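Local coordinates for protein 2-methyl-3-hydroxypyridine-5-carboxylic acid oxygenase (Mesorhizobium loti, PDB 3ALJ) that probably uses reduced FAD and molecular oxygen to hydroxylate and open the ring of 2-methyl-3-hydroxypyridine-5-carboxylic acid, a vitamin B6 breakdown intermediate, at residues A[178-183]-A[263-268]; A[210-215]-A[222-227]; A[238-243]-A[254-259]. All coordinates share one frame; numbering follows the deposited sequence. Where two conformers were deposited one is given.

Contact 1: residues A[178-183]-A[263-268]. With FAD (flavin-adenine dinucleotide), chain B.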
loop_
_atom_site.group_PDB
_atom_site.type_symbol
_atom_site.label_atom_id
_atom_site.label_comp_id
_atom_site.label_asym_id
_atom_site.label_seq_id
_atom_site.Cartn_x
_atom_site.Cartn_y
_atom_site.Cartn_z
ATOM N N GLY A 178 8.015 8.440 -12.131
ATOM C CA GLY A 178 6.800 7.732 -11.662
ATOM C C GLY A 178 6.352 6.712 -12.718
ATOM O O GLY A 178 7.184 6.115 -13.426
ATOM N N LEU A 179 5.069 6.422 -12.728
ATOM C CA LEU A 179 4.603 5.356 -13.579
ATOM C C LEU A 179 3.141 5.472 -13.702
ATOM O O LEU A 179 2.454 6.334 -13.071
ATOM C CB LEU A 179 4.893 4.035 -12.835
ATOM C CG LEU A 179 4.006 3.633 -11.628
ATOM C CD1 LEU A 179 4.299 2.121 -11.378
ATOM C CD2 LEU A 179 4.077 4.508 -10.440
ATOM N N ILE A 180 2.655 4.656 -14.584
ATOM C CA ILE A 180 1.229 4.697 -15.011
ATOM C C ILE A 180 0.647 3.371 -14.609
ATOM O O ILE A 180 1.025 2.315 -15.172
ATOM C CB ILE A 180 1.129 4.911 -16.538
ATOM C CG1 ILE A 180 1.814 6.209 -16.904
ATOM C CG2 ILE A 180 -0.390 4.931 -16.877
ATOM C CD1 ILE A 180 2.185 6.254 -18.470
ATOM N N ARG A 181 -0.310 3.328 -13.637
ATOM C CA ARG A 181 -0.909 2.074 -13.163
ATOM C C ARG A 181 -2.366 2.013 -13.641
ATOM O O ARG A 181 -3.117 2.978 -13.490
ATOM C CB ARG A 181 -0.848 2.089 -11.634
ATOM C CG ARG A 181 0.537 1.959 -11.003
ATOM C CD ARG A 181 0.456 2.072 -9.530
ATOM N NE ARG A 181 0.238 3.471 -9.170
ATOM C CZ ARG A 181 -0.023 3.860 -7.936
ATOM N NH1 ARG A 181 -0.023 3.010 -6.930
ATOM N NH2 ARG A 181 -0.209 5.170 -7.724
ATOM N N LEU A 182 -2.712 0.874 -14.231
ATOM C CA LEU A 182 -4.032 0.755 -14.844
ATOM C C LEU A 182 -4.551 -0.669 -14.649
ATOM O O LEU A 182 -3.805 -1.640 -14.459
ATOM C CB LEU A 182 -3.953 0.935 -16.381
ATOM C CG LEU A 182 -3.153 2.113 -16.858
ATOM C CD1 LEU A 182 -2.846 2.185 -18.326
ATOM C CD2 LEU A 182 -3.951 3.354 -16.578
ATOM N N ILE A 183 -5.910 -0.778 -14.670
ATOM C CA ILE A 183 -6.629 -2.029 -14.800
ATOM C C ILE A 183 -7.195 -2.131 -16.167
ATOM O O ILE A 183 -7.946 -1.205 -16.624
ATOM C CB ILE A 183 -7.712 -2.197 -13.710
ATOM C CG1 ILE A 183 -7.217 -1.991 -12.259
ATOM C CG2 ILE A 183 -8.429 -3.529 -13.873
ATOM C CD1 ILE A 183 -6.038 -2.992 -11.840
ATOM N N LYS A 263 -8.715 7.335 -20.396
ATOM C CA LYS A 263 -8.421 8.757 -20.399
ATOM C C LYS A 263 -8.192 9.243 -18.957
ATOM O O LYS A 263 -7.788 10.346 -18.773
ATOM C CB LYS A 263 -9.630 9.514 -20.977
ATOM C CG LYS A 263 -10.935 8.944 -20.483
ATOM C CD LYS A 263 -11.089 7.542 -21.031
ATOM C CE LYS A 263 -11.996 6.624 -20.288
ATOM N NZ LYS A 263 -11.521 6.110 -19.009
ATOM N N THR A 264 -8.474 8.396 -17.976
ATOM C CA THR A 264 -8.276 8.681 -16.544
ATOM C C THR A 264 -6.820 8.341 -16.079
ATOM O O THR A 264 -6.479 8.629 -14.928
ATOM C CB THR A 264 -9.212 7.730 -15.709
ATOM O OG1 THR A 264 -9.125 6.366 -16.247
ATOM C CG2 THR A 264 -10.672 8.184 -15.798
ATOM N N ALA A 265 -6.009 7.695 -16.959
ATOM C CA ALA A 265 -4.618 7.369 -16.638
ATOM C C ALA A 265 -3.790 8.531 -16.141
ATOM O O ALA A 265 -3.822 9.621 -16.687
ATOM C CB ALA A 265 -3.938 6.779 -17.942
ATOM N N ARG A 266 -2.978 8.245 -15.100
ATOM C CA ARG A 266 -2.124 9.305 -14.588
ATOM C C ARG A 266 -0.658 8.759 -14.554
ATOM O O ARG A 266 -0.477 7.553 -14.266
ATOM C CB ARG A 266 -2.494 9.672 -13.157
ATOM C CG ARG A 266 -3.850 10.468 -13.091
ATOM C CD ARG A 266 -4.074 10.951 -11.549
ATOM N NE ARG A 266 -3.798 9.823 -10.661
ATOM C CZ ARG A 266 -4.616 8.774 -10.479
ATOM N NH1 ARG A 266 -5.850 8.820 -11.007
ATOM N NH2 ARG A 266 -4.223 7.712 -9.746
ATOM N N TYR A 267 0.274 9.686 -14.682
ATOM C CA TYR A 267 1.709 9.406 -14.383
ATOM C C TYR A 267 1.958 9.819 -12.937
ATOM O O TYR A 267 2.260 11.062 -12.700
ATOM C CB TYR A 267 2.589 10.138 -15.398
ATOM C CG TYR A 267 4.063 9.828 -15.291
ATOM C CD1 TYR A 267 4.936 10.674 -14.583
ATOM C CD2 TYR A 267 4.586 8.710 -15.899
ATOM C CE1 TYR A 267 6.273 10.397 -14.445
ATOM C CE2 TYR A 267 5.926 8.393 -15.805
ATOM C CZ TYR A 267 6.803 9.252 -15.119
ATOM O OH TYR A 267 8.153 9.016 -15.000
ATOM N N ASP A 268 1.827 8.916 -12.007
ATOM C CA ASP A 268 1.904 9.207 -10.527
ATOM C C ASP A 268 3.370 9.074 -10.099
ATOM O O ASP A 268 4.094 8.252 -10.583
ATOM C CB ASP A 268 1.078 8.236 -9.689
ATOM C CG ASP A 268 -0.428 8.399 -9.916
ATOM O OD1 ASP A 268 -0.846 9.571 -10.019
ATOM O OD2 ASP A 268 -1.060 7.320 -9.904
HETATM P PA FAD B . -3.584 6.617 1.813
HETATM O O1A FAD B . -3.858 5.319 1.119
HETATM O O2A FAD B . -3.005 7.691 1.093
HETATM O O5B FAD B . -4.970 7.070 2.441
HETATM C C5B FAD B . -5.089 8.334 3.174
HETATM C C4B FAD B . -6.577 8.606 3.090
HETATM O O4B FAD B . -6.694 9.822 3.905
HETATM C C3B FAD B . -7.084 8.989 1.748
HETATM O O3B FAD B . -8.336 8.336 1.458
HETATM C C2B FAD B . -7.165 10.557 1.815
HETATM O O2B FAD B . -8.185 11.112 0.967
HETATM C C1B FAD B . -7.571 10.814 3.229
HETATM N N9A FAD B . -7.077 12.037 3.774
HETATM C C8A FAD B . -5.943 12.750 3.457
HETATM N N7A FAD B . -5.791 13.815 4.259
HETATM C C5A FAD B . -6.877 13.797 5.122
HETATM C C6A FAD B . -7.215 14.583 6.220
HETATM N N6A FAD B . -6.446 15.668 6.570
HETATM N N1A FAD B . -8.334 14.253 6.869
HETATM C C2A FAD B . -9.116 13.228 6.510
HETATM N N3A FAD B . -8.825 12.393 5.471
HETATM C C4A FAD B . -7.671 12.694 4.814
HETATM N N1 FAD B . 1.830 -0.875 -1.057
HETATM C C2 FAD B . 1.676 -2.182 -0.953
HETATM O O2 FAD B . 1.497 -2.761 0.131
HETATM N N3 FAD B . 1.728 -2.981 -2.096
HETATM C C4 FAD B . 1.899 -2.429 -3.367
HETATM O O4 FAD B . 1.782 -3.192 -4.397
HETATM C C4X FAD B . 2.077 -1.058 -3.438
HETATM N N5 FAD B . 2.373 -0.451 -4.707
HETATM C C5X FAD B . 2.617 0.909 -4.758
HETATM C C6 FAD B . 3.013 1.520 -5.961
HETATM C C7 FAD B . 3.193 2.877 -6.030
HETATM C C7M FAD B . 3.613 3.519 -7.383
HETATM C C8 FAD B . 3.059 3.659 -4.902
HETATM C C8M FAD B . 3.291 5.188 -4.929
HETATM C C9 FAD B . 2.672 3.065 -3.693
HETATM C C9A FAD B . 2.489 1.663 -3.598
HETATM N N10 FAD B . 2.127 1.010 -2.339
HETATM C C10 FAD B . 1.980 -0.325 -2.282
HETATM C "C1'" FAD B . 2.018 1.871 -1.067
HETATM C "C2'" FAD B . 0.548 2.149 -0.781
HETATM O "O2'" FAD B . -0.047 2.786 -1.931
HETATM C "C3'" FAD B . 0.440 3.161 0.375
HETATM O "O3'" FAD B . 1.553 2.879 1.303
HETATM C "C4'" FAD B . -0.791 3.044 1.174
HETATM O "O4'" FAD B . -1.901 3.361 0.287
HETATM C "C5'" FAD B . -0.834 4.038 2.287
HETATM O "O5'" FAD B . -2.062 3.881 2.992
HETATM P P FAD B . -2.464 5.038 3.991
HETATM O O1P FAD B . -3.780 4.647 4.516
HETATM O O2P FAD B . -1.362 5.367 4.949
HETATM O O3P FAD B . -2.592 6.353 3.059
HETATM O O HOH W 1 0.210 5.401 -11.473
HETATM O O HOH W 2 -2.881 5.764 -13.471
#
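Leu179 and Asp268 form an antiparallel hydrogen-bonded pair, Leu179 N giving to Asp268 O at 3.0 Å and Asp268 N to Leu179 O at 2.9 Å. One residue back, Gly178 has no side chain, which suits a place where its CA comes within 3.0 Å of Asp268 O. The same CA lies off-centre over the Tyr267 ring in a CH-pi contact, and Tyr267 OH accepts a weak bond from Gly178 N while also hydrogen-bonding Ala228 O. The Tyr267 ring edge meets Ile180 CG1, and Ala265 CB, small enough to fit, touches Ile180 CG2 and, more closely, Leu182 CD2.

Asp268 is the acceptor of a salt-bridge network. Arg266 grips it side-on, NE on OD1 and NH2 on OD2, each through a syn lone pair. Arg181 NH2 reaches OD2 at 3.2 Å from above the carboxylate, the two planar groups standing 89° apart. A bend at chi3 (-75°) helps turn the Arg181 guanidinium back across Asp268; water 1 ties Arg181 NE to Asp268 OD2 and Leu179 O. Shared by two arginines, the carboxylate is probably kept ionised. FAD methyl C7M sits 3.6 Å over the centre of the Arg181 guanidinium plane and also touches Leu179 CD2. This strand pair thus forms a wall of the FAD pocket at the dimethylbenzene end of the isoalloxazine.

Contact 2: residues A[210-215]-A[222-227]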
loop_
_atom_site.group_PDB
_atom_site.type_symbol
_atom_site.label_atom_id
_atom_site.label_comp_id
_atom_site.label_asym_id
_atom_site.label_seq_id
_atom_site.Cartn_x
_atom_site.Cartn_y
_atom_site.Cartn_z
ATOM N N GLN A 210 12.275 1.248 -20.419
ATOM C CA GLN A 210 10.840 1.045 -20.314
ATOM C C GLN A 210 10.649 -0.278 -19.602
ATOM O O GLN A 210 11.274 -1.283 -19.992
ATOM C CB GLN A 210 10.017 0.994 -21.648
ATOM C CG GLN A 210 9.939 2.394 -22.302
ATOM C CD GLN A 210 9.172 2.330 -23.625
ATOM O OE1 GLN A 210 9.687 2.901 -24.566
ATOM N NE2 GLN A 210 8.008 1.802 -23.724
ATOM N N ARG A 211 9.702 -0.317 -18.687
ATOM C CA ARG A 211 9.391 -1.535 -17.922
ATOM C C ARG A 211 7.912 -1.645 -17.823
ATOM O O ARG A 211 7.208 -0.627 -17.585
ATOM C CB ARG A 211 10.058 -1.337 -16.547
ATOM C CG ARG A 211 9.645 -2.390 -15.460
ATOM C CD ARG A 211 10.205 -1.871 -14.140
ATOM N NE ARG A 211 9.901 -2.787 -13.029
ATOM C CZ ARG A 211 10.045 -2.464 -11.743
ATOM N NH1 ARG A 211 9.780 -3.376 -10.773
ATOM N NH2 ARG A 211 10.446 -1.209 -11.378
ATOM N N ILE A 212 7.396 -2.862 -17.857
ATOM C CA ILE A 212 5.977 -3.122 -17.463
ATOM C C ILE A 212 6.017 -4.194 -16.357
ATOM O O ILE A 212 6.578 -5.289 -16.547
ATOM C CB ILE A 212 5.110 -3.666 -18.616
ATOM C CG1 ILE A 212 4.989 -2.511 -19.621
ATOM C CG2 ILE A 212 3.735 -4.163 -18.131
ATOM C CD1 ILE A 212 3.964 -2.794 -20.856
ATOM N N LEU A 213 5.344 -3.923 -15.213
ATOM C CA LEU A 213 5.035 -5.003 -14.246
ATOM C C LEU A 213 3.625 -5.460 -14.626
ATOM O O LEU A 213 2.630 -4.712 -14.582
ATOM C CB LEU A 213 5.076 -4.418 -12.826
ATOM C CG LEU A 213 4.723 -5.499 -11.788
ATOM C CD1 LEU A 213 5.871 -6.540 -11.763
ATOM C CD2 LEU A 213 4.618 -4.899 -10.345
ATOM N N TYR A 214 3.558 -6.742 -14.962
ATOM C CA TYR A 214 2.320 -7.433 -15.419
ATOM C C TYR A 214 1.791 -8.256 -14.239
ATOM O O TYR A 214 2.468 -9.143 -13.734
ATOM C CB TYR A 214 2.738 -8.324 -16.655
ATOM C CG TYR A 214 1.715 -9.316 -17.132
ATOM C CD1 TYR A 214 1.532 -10.557 -16.490
ATOM C CD2 TYR A 214 0.878 -8.954 -18.144
ATOM C CE1 TYR A 214 0.556 -11.487 -16.983
ATOM C CE2 TYR A 214 -0.104 -9.844 -18.670
ATOM C CZ TYR A 214 -0.196 -11.044 -18.050
ATOM O OH TYR A 214 -1.212 -11.969 -18.420
ATOM N N SER A 215 0.544 -7.909 -13.805
ATOM C CA SER A 215 0.076 -8.357 -12.486
ATOM C C SER A 215 -1.395 -8.809 -12.525
ATOM O O SER A 215 -2.339 -8.011 -12.349
ATOM C CB SER A 215 0.174 -7.212 -11.477
ATOM O OG SER A 215 1.558 -6.776 -11.437
ATOM N N LEU A 222 -6.613 -7.321 -15.108
ATOM C CA LEU A 222 -5.120 -7.301 -15.161
ATOM C C LEU A 222 -4.615 -5.913 -14.691
ATOM O O LEU A 222 -5.057 -4.891 -15.162
ATOM C CB LEU A 222 -4.640 -7.473 -16.595
ATOM C CG LEU A 222 -3.122 -7.357 -16.841
ATOM C CD1 LEU A 222 -2.374 -8.479 -16.151
ATOM C CD2 LEU A 222 -2.907 -7.506 -18.369
ATOM N N TYR A 223 -3.695 -5.879 -13.743
ATOM C CA TYR A 223 -3.027 -4.654 -13.243
ATOM C C TYR A 223 -1.740 -4.547 -14.030
ATOM O O TYR A 223 -0.883 -5.493 -14.002
ATOM C CB TYR A 223 -2.862 -4.857 -11.742
ATOM C CG TYR A 223 -1.873 -3.912 -11.032
ATOM C CD1 TYR A 223 -1.700 -2.584 -11.432
ATOM C CD2 TYR A 223 -1.181 -4.413 -9.929
ATOM C CE1 TYR A 223 -0.738 -1.760 -10.710
ATOM C CE2 TYR A 223 -0.267 -3.624 -9.224
ATOM C CZ TYR A 223 -0.091 -2.323 -9.628
ATOM O OH TYR A 223 0.834 -1.509 -8.946
ATOM N N LEU A 224 -1.602 -3.423 -14.706
ATOM C CA LEU A 224 -0.337 -3.092 -15.374
ATOM C C LEU A 224 0.289 -1.885 -14.774
ATOM O O LEU A 224 -0.418 -0.917 -14.453
ATOM C CB LEU A 224 -0.547 -2.728 -16.850
ATOM C CG LEU A 224 -1.092 -3.881 -17.706
ATOM C CD1 LEU A 224 -1.317 -3.394 -19.149
ATOM C CD2 LEU A 224 -0.065 -5.104 -17.659
ATOM N N GLY A 225 1.610 -1.901 -14.623
ATOM C CA GLY A 225 2.391 -0.694 -14.185
ATOM C C GLY A 225 3.318 -0.399 -15.317
ATOM O O GLY A 225 4.174 -1.227 -15.634
ATOM N N LEU A 226 3.170 0.751 -15.947
ATOM C CA LEU A 226 3.979 1.139 -17.137
ATOM C C LEU A 226 4.988 2.155 -16.654
ATOM O O LEU A 226 4.560 3.282 -16.257
ATOM C CB LEU A 226 3.095 1.676 -18.295
ATOM C CG LEU A 226 2.516 0.667 -19.266
ATOM C CD1 LEU A 226 1.737 -0.423 -18.643
ATOM C CD2 LEU A 226 1.555 1.477 -20.268
ATOM N N MET A 227 6.287 1.845 -16.596
ATOM C CA MET A 227 7.271 2.715 -16.006
ATOM C C MET A 227 8.280 3.187 -17.002
ATOM O O MET A 227 9.009 2.369 -17.661
ATOM C CB MET A 227 7.941 1.896 -14.955
ATOM C CG MET A 227 6.973 1.336 -13.983
ATOM S SD MET A 227 7.781 0.352 -12.698
ATOM C CE MET A 227 6.642 -1.070 -12.479
#
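Arg211 and Met227 pair near one end of a beta hairpin made by strands 211-216 and 221-228; over 211-215 and 222-227 the axes come within 4.7 Å and run antiparallel at 169°. Three hydrogen-bonded pairs, Arg211 with Met227, Leu213 with Gly225 and Ser215 with Tyr223, zip the strands together. The straightest bond runs from Met227 N to Arg211 O, 2.8 Å long with 176° at the hydrogen; that from Ser215 N to Tyr223 O is weak.

On the face bearing Arg211 and Met227, the thioether of Met227 lies over the guanidinium of Arg211, SD being 3.4 Å from NH2. The arginine is fully extended from CG to NE, laying its CD and guanidinium alongside SD and CE, while NH1 goes on to a salt bridge with Asp201. Methionine suits this spot: its polarisable sulfur lies over the cationic group, and its flexible, unbranched chain lets CE reach Leu213 CB at 3.7 Å. Gly225, facing Leu213, brings no side chain to this face. Farther along, Ser215 CB packs against Tyr223 CD2, and Ser215 OG is hydrogen-bonded to Tyr54 OH.

The other face is largely apolar. Ile212 and Leu226 lie side by side, pointing the same way, with CD1 against CD1 at 3.9 Å. Leu224 CD2 touches both Ile212 CG2 and Tyr214 CD2, and Leu222 CD1 lies over one face of the Tyr214 ring, 3.8 Å from its centroid, in a CH-pi contact. Tyr214 OH is anchored by Trp196 O.

Within the seven-stranded mixed sheet, strand 199-203 flanks the hairpin beside 211-216 and strand 170-185 beside 221-228. Trp245 of helix 242-248 rests on Ile212 and Leu226, covering part of the apolar face.

Contact 3: residues A[238-243]-A[254-259]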
loop_
_atom_site.group_PDB
_atom_site.type_symbol
_atom_site.label_atom_id
_atom_site.label_comp_id
_atom_site.label_asym_id
_atom_site.label_seq_id
_atom_site.Cartn_x
_atom_site.Cartn_y
_atom_site.Cartn_z
ATOM N N VAL A 238 0.306 10.394 -20.763
ATOM C CA VAL A 238 -1.018 9.867 -20.517
ATOM C C VAL A 238 -2.035 10.698 -21.326
ATOM O O VAL A 238 -1.844 11.898 -21.422
ATOM C CB VAL A 238 -1.451 9.914 -19.007
ATOM C CG1 VAL A 238 -0.636 8.819 -18.219
ATOM C CG2 VAL A 238 -1.269 11.384 -18.411
ATOM N N PRO A 239 -3.061 10.053 -21.895
ATOM C CA PRO A 239 -3.307 8.628 -22.011
ATOM C C PRO A 239 -2.093 8.013 -22.741
ATOM O O PRO A 239 -1.305 8.721 -23.334
ATOM C CB PRO A 239 -4.605 8.541 -22.835
ATOM C CG PRO A 239 -5.142 9.943 -22.940
ATOM C CD PRO A 239 -4.036 10.910 -22.661
ATOM N N ILE A 240 -1.928 6.686 -22.610
ATOM C CA ILE A 240 -0.606 6.109 -22.991
ATOM C C ILE A 240 -0.322 6.286 -24.505
ATOM O O ILE A 240 -1.279 6.253 -25.293
ATOM C CB ILE A 240 -0.440 4.606 -22.556
ATOM C CG1 ILE A 240 -1.441 3.666 -23.253
ATOM C CG2 ILE A 240 -0.565 4.472 -21.028
ATOM C CD1 ILE A 240 -0.936 2.215 -23.385
ATOM N N ASP A 241 0.942 6.443 -24.852
ATOM C CA ASP A 241 1.387 6.476 -26.262
ATOM C C ASP A 241 1.454 5.001 -26.681
ATOM O O ASP A 241 2.377 4.289 -26.286
ATOM C CB ASP A 241 2.733 7.140 -26.264
ATOM C CG ASP A 241 3.312 7.349 -27.663
ATOM O OD1 ASP A 241 3.278 6.371 -28.414
ATOM O OD2 ASP A 241 3.902 8.423 -27.904
ATOM N N LEU A 242 0.412 4.488 -27.319
ATOM C CA LEU A 242 0.272 3.079 -27.569
ATOM C C LEU A 242 1.468 2.582 -28.329
ATOM O O LEU A 242 1.981 1.504 -27.953
ATOM C CB LEU A 242 -0.982 2.876 -28.435
ATOM C CG LEU A 242 -1.214 1.426 -28.791
ATOM C CD1 LEU A 242 -1.470 0.501 -27.506
ATOM C CD2 LEU A 242 -2.469 1.330 -29.648
ATOM N N GLU A 243 1.938 3.300 -29.367
ATOM C CA GLU A 243 3.046 2.749 -30.147
ATOM C C GLU A 243 4.328 2.526 -29.393
ATOM O O GLU A 243 5.029 1.511 -29.642
ATOM C CB GLU A 243 3.298 3.633 -31.399
ATOM C CG GLU A 243 4.440 3.127 -32.355
ATOM C CD GLU A 243 4.869 4.173 -33.392
ATOM O OE1 GLU A 243 4.989 5.410 -33.115
ATOM O OE2 GLU A 243 5.127 3.729 -34.534
ATOM N N PRO A 254 -2.665 -6.825 -27.157
ATOM C CA PRO A 254 -4.159 -6.832 -26.898
ATOM C C PRO A 254 -4.542 -6.023 -25.623
ATOM O O PRO A 254 -5.433 -5.146 -25.648
ATOM C CB PRO A 254 -4.492 -8.304 -26.774
ATOM C CG PRO A 254 -3.341 -9.010 -27.582
ATOM C CD PRO A 254 -2.102 -8.169 -27.320
ATOM N N CYS A 255 -3.722 -6.195 -24.559
ATOM C CA CYS A 255 -3.937 -5.419 -23.314
ATOM C C CYS A 255 -3.547 -3.986 -23.435
ATOM O O CYS A 255 -4.288 -3.160 -22.808
ATOM C CB CYS A 255 -3.074 -6.095 -22.224
ATOM S SG CYS A 255 -3.522 -7.838 -21.893
ATOM N N LEU A 256 -2.466 -3.651 -24.136
ATOM C CA LEU A 256 -2.055 -2.286 -24.322
ATOM C C LEU A 256 -3.104 -1.479 -25.134
ATOM O O LEU A 256 -3.315 -0.294 -24.851
ATOM C CB LEU A 256 -0.675 -2.133 -24.896
ATOM C CG LEU A 256 0.448 -2.689 -23.952
ATOM C CD1 LEU A 256 1.728 -2.863 -24.808
ATOM C CD2 LEU A 256 0.620 -1.745 -22.829
ATOM N N ILE A 257 -3.746 -2.155 -26.102
ATOM C CA ILE A 257 -4.776 -1.422 -26.866
ATOM C C ILE A 257 -5.886 -1.064 -25.886
ATOM O O ILE A 257 -6.412 0.068 -25.955
ATOM C CB ILE A 257 -5.265 -2.344 -28.028
ATOM C CG1 ILE A 257 -4.190 -2.342 -29.122
ATOM C CG2 ILE A 257 -6.660 -1.851 -28.587
ATOM C CD1 ILE A 257 -4.430 -3.429 -30.208
ATOM N N GLU A 258 -6.285 -1.975 -24.955
ATOM C CA GLU A 258 -7.310 -1.618 -23.956
ATOM C C GLU A 258 -6.816 -0.514 -23.050
ATOM O O GLU A 258 -7.553 0.444 -22.721
ATOM C CB GLU A 258 -7.805 -2.792 -23.129
ATOM C CG GLU A 258 -8.278 -3.964 -24.059
ATOM C CD GLU A 258 -9.461 -3.531 -24.939
ATOM O OE1 GLU A 258 -10.312 -2.778 -24.453
ATOM O OE2 GLU A 258 -9.463 -3.905 -26.171
ATOM N N ALA A 259 -5.511 -0.530 -22.715
ATOM C CA ALA A 259 -4.988 0.535 -21.849
ATOM C C ALA A 259 -5.023 1.907 -22.394
ATOM O O ALA A 259 -5.232 2.933 -21.685
ATOM C CB ALA A 259 -3.516 0.182 -21.413
HETATM O O HOH W 3 -4.163 5.476 -21.259
#
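Apolar packing carries most of this contact, in which Ile240 and Leu242 meet one side of helix 253-260. The tip of Ile240, CD1, touches Ala259 CB at 3.8 Å and lies farther from Leu256 CD2. Ile240 CG1 lies between the backbone N and the carbonyl carbon (chi1 64°), which directs the long branch at the helix; the small Ala259 lets that branch come close to the helix backbone. Leu242 divides its two methyls: CD1 presses on Leu256 CB, and CD2 meets Ile257 CG1 at 4.1 Å, where Ile257 is exposed to solvent. The pair lies on the sheet, Ile240 on Leu226 of strand 221-228 and Ala259 on Leu182 and Val184 of strand 170-185.

Carbon also meets backbone oxygen. Leu242 CD1 is 3.3 Å from Leu256 O, with Ile240 CD1 on the same carbonyl at 3.8 Å.

The polar link is indirect: water 3 accepts from Ile240 N at 2.9 Å and donates to Ala259 O at 2.8 Å. Next in the chain after Ile240, Asp241 is the N-cap of helix 242-248, its OD1 receiving Val244 N while OD2 forms a salt bridge with Arg234.

Hydrocarbon burial thus holds loop and helix start against helix 253-260, and one bridging water satisfies backbone groups that do not meet directly.

How the contacts relate
From the N terminus, the chain first runs through 178-183, and contact 1 closes only when 263-268 returns beside it, enclosing 79 residues. Contacts 2 and 3 are nested inside this loop and follow one another in series: contact 2 closes the short hairpin turn, then contact 3 closes the loop from 238-243 to 254-259. Nothing crosses. Strand 221-228 pairs with strand 170-185, through Leu226 N to Ile180 O and Leu224 N to Leu182 O, making contacts 1 and 2 parts of one sheet. Contact 3 packs on that sheet: Leu256 and Cys255 meet the hairpin, whereas Ala259 and Val238 reach the strand pair of contact 1.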